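Local structure of Phl p 3 allergen (Phleum pratense, 3FT1) at residues Thr47-Asn51 with Val52-Lys56. The protein is a secreted grass pollen allergen recognised by IgE, related to the C-terminal domain of beta-expansins, whose role in pollen is probably linked to binding the plant cell wall. Residues are numbered along the deposited sequence; the frame is centred on the assembly and turned at random.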
loop_
_atom_site.group_PDB
_atom_site.type_symbol
_atom_site.label_atom_id
_atom_site.label_comp_id
_atom_site.label_asym_id
_atom_site.label_seq_id
_atom_site.Cartn_x
_atom_site.Cartn_y
_atom_site.Cartn_z
ATOM N N THR A 47 2.476 9.172 -0.567
ATOM C CA THR A 47 3.143 10.046 -1.521
ATOM C C THR A 47 4.083 9.233 -2.399
ATOM O O THR A 47 4.875 8.447 -1.895
ATOM C CB THR A 47 3.965 11.116 -0.792
ATOM O OG1 THR A 47 3.086 11.941 -0.013
ATOM C CG2 THR A 47 4.728 11.974 -1.788
ATOM N N LYS A 48 3.995 9.410 -3.713
ATOM C CA LYS A 48 4.899 8.696 -4.600
ATOM C C LYS A 48 6.257 9.390 -4.658
ATOM O O LYS A 48 6.346 10.577 -4.975
ATOM C CB LYS A 48 4.316 8.556 -6.005
ATOM C CG LYS A 48 5.127 7.614 -6.875
ATOM C CD LYS A 48 4.534 7.475 -8.264
ATOM C CE LYS A 48 5.357 6.508 -9.099
ATOM N NZ LYS A 48 4.620 6.040 -10.306
ATOM N N LYS A 49 7.309 8.642 -4.348
ATOM C CA LYS A 49 8.664 9.183 -4.323
ATOM C C LYS A 49 9.575 8.379 -5.228
ATOM O O LYS A 49 10.437 7.642 -4.755
ATOM C CB LYS A 49 9.221 9.166 -2.900
ATOM C CG LYS A 49 8.462 10.041 -1.940
ATOM C CD LYS A 49 9.286 10.326 -0.706
ATOM C CE LYS A 49 8.753 11.525 0.047
ATOM N NZ LYS A 49 9.665 11.902 1.157
ATOM N N GLY A 50 9.375 8.522 -6.531
ATOM C CA GLY A 50 10.141 7.764 -7.494
ATOM C C GLY A 50 9.667 6.328 -7.574
ATOM O O GLY A 50 8.561 6.049 -8.043
ATOM N N ASN A 51 10.505 5.414 -7.107
ATOM C CA ASN A 51 10.225 3.989 -7.230
ATOM C C ASN A 51 9.383 3.459 -6.074
ATOM O O ASN A 51 8.991 2.292 -6.076
ATOM C CB ASN A 51 11.529 3.191 -7.301
ATOM C CG ASN A 51 12.572 3.841 -8.190
ATOM O OD1 ASN A 51 12.245 4.584 -9.118
ATOM N ND2 ASN A 51 13.841 3.554 -7.914
ATOM N N VAL A 52 9.129 4.305 -5.078
ATOM C CA VAL A 52 8.403 3.860 -3.889
ATOM C C VAL A 52 7.316 4.836 -3.483
ATOM O O VAL A 52 7.219 5.943 -4.017
ATOM C CB VAL A 52 9.335 3.629 -2.680
ATOM C CG1 VAL A 52 10.459 2.673 -3.042
ATOM C CG2 VAL A 52 9.879 4.957 -2.150
ATOM N N TRP A 53 6.493 4.403 -2.535
ATOM C CA TRP A 53 5.392 5.203 -2.028
ATOM C C TRP A 53 5.577 5.284 -0.537
ATOM O O TRP A 53 5.970 4.309 0.098
ATOM C CB TRP A 53 4.051 4.533 -2.311
ATOM C CG TRP A 53 3.699 4.447 -3.750
ATOM C CD1 TRP A 53 4.183 3.557 -4.660
ATOM C CD2 TRP A 53 2.754 5.269 -4.451
ATOM N NE1 TRP A 53 3.615 3.785 -5.889
ATOM C CE2 TRP A 53 2.729 4.825 -5.786
ATOM C CE3 TRP A 53 1.924 6.332 -4.075
ATOM C CZ2 TRP A 53 1.914 5.411 -6.752
ATOM C CZ3 TRP A 53 1.110 6.913 -5.039
ATOM C CH2 TRP A 53 1.116 6.449 -6.364
ATOM N N GLU A 54 5.277 6.439 0.032
ATOM C CA GLU A 54 5.538 6.640 1.442
ATOM C C GLU A 54 4.340 7.216 2.185
ATOM O O GLU A 54 3.617 8.058 1.656
ATOM C CB GLU A 54 6.745 7.555 1.602
ATOM C CG GLU A 54 7.036 7.956 3.028
ATOM C CD GLU A 54 8.193 8.928 3.116
ATOM O OE1 GLU A 54 9.182 8.733 2.383
ATOM O OE2 GLU A 54 8.114 9.884 3.913
ATOM N N VAL A 55 4.136 6.756 3.417
ATOM C CA VAL A 55 3.208 7.421 4.322
ATOM C C VAL A 55 3.825 7.492 5.716
ATOM O O VAL A 55 4.354 6.500 6.232
ATOM C CB VAL A 55 1.797 6.763 4.340
ATOM C CG1 VAL A 55 1.864 5.315 4.805
ATOM C CG2 VAL A 55 0.838 7.581 5.206
ATOM N N LYS A 56 3.790 8.686 6.295
ATOM C CA LYS A 56 4.360 8.933 7.613
ATOM C C LYS A 56 3.237 9.326 8.547
ATOM O O LYS A 56 2.218 9.853 8.114
ATOM C CB LYS A 56 5.331 10.110 7.569
ATOM C CG LYS A 56 6.680 9.854 6.949
ATOM C CD LYS A 56 7.435 11.177 6.813
ATOM C CE LYS A 56 8.867 10.979 6.334
ATOM N NZ LYS A 56 9.406 12.197 5.656
HETATM O O HOH W 1 10.827 10.471 3.457
#
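A tight beta hairpin, closed by a type II' turn from Lys-49 to Val-52, brings Lys-48 against Trp-53 and Lys-49 toward Glu-54. Gly-50 takes the positive phi of the turn, and Lys-49 N reaches Val-52 O at 2.7 Å. Further down, Thr-47 and Glu-54 form a hydrogen-bonded antiparallel pair: Thr-47 N gives a nearly straight bond to Glu-54 O (2.7 Å), and Glu-54 N returns one to Thr-47 O (2.8 Å).

Lys-48 and Trp-53 form the next, non-hydrogen-bonded pair, and Lys-48 lies over one face of the indole, its CB 3.6 Å from the centroid of the Trp-53 six-membered ring, a CH-pi contact. With CG anti to the backbone N (chi1 -170°), the extended chain runs on across the ring, and CD meets CZ2 of Trp-53 at 3.7 Å. The indole also packs on Ile-21, Leu-30, Val-33 and Leu-46.

On the other face, Lys-49 NZ makes a weak, 3.4 Å salt bridge to Glu-54 OE1, part of a network with Lys-56. A water joins these groups, donating to Glu-54 OE1 and accepting from both NZ atoms. This is a two-residue type II' beta hairpin, linking neighbouring strands 44-49 and 52-56 in the antiparallel sheet of the expansin C-terminal domain.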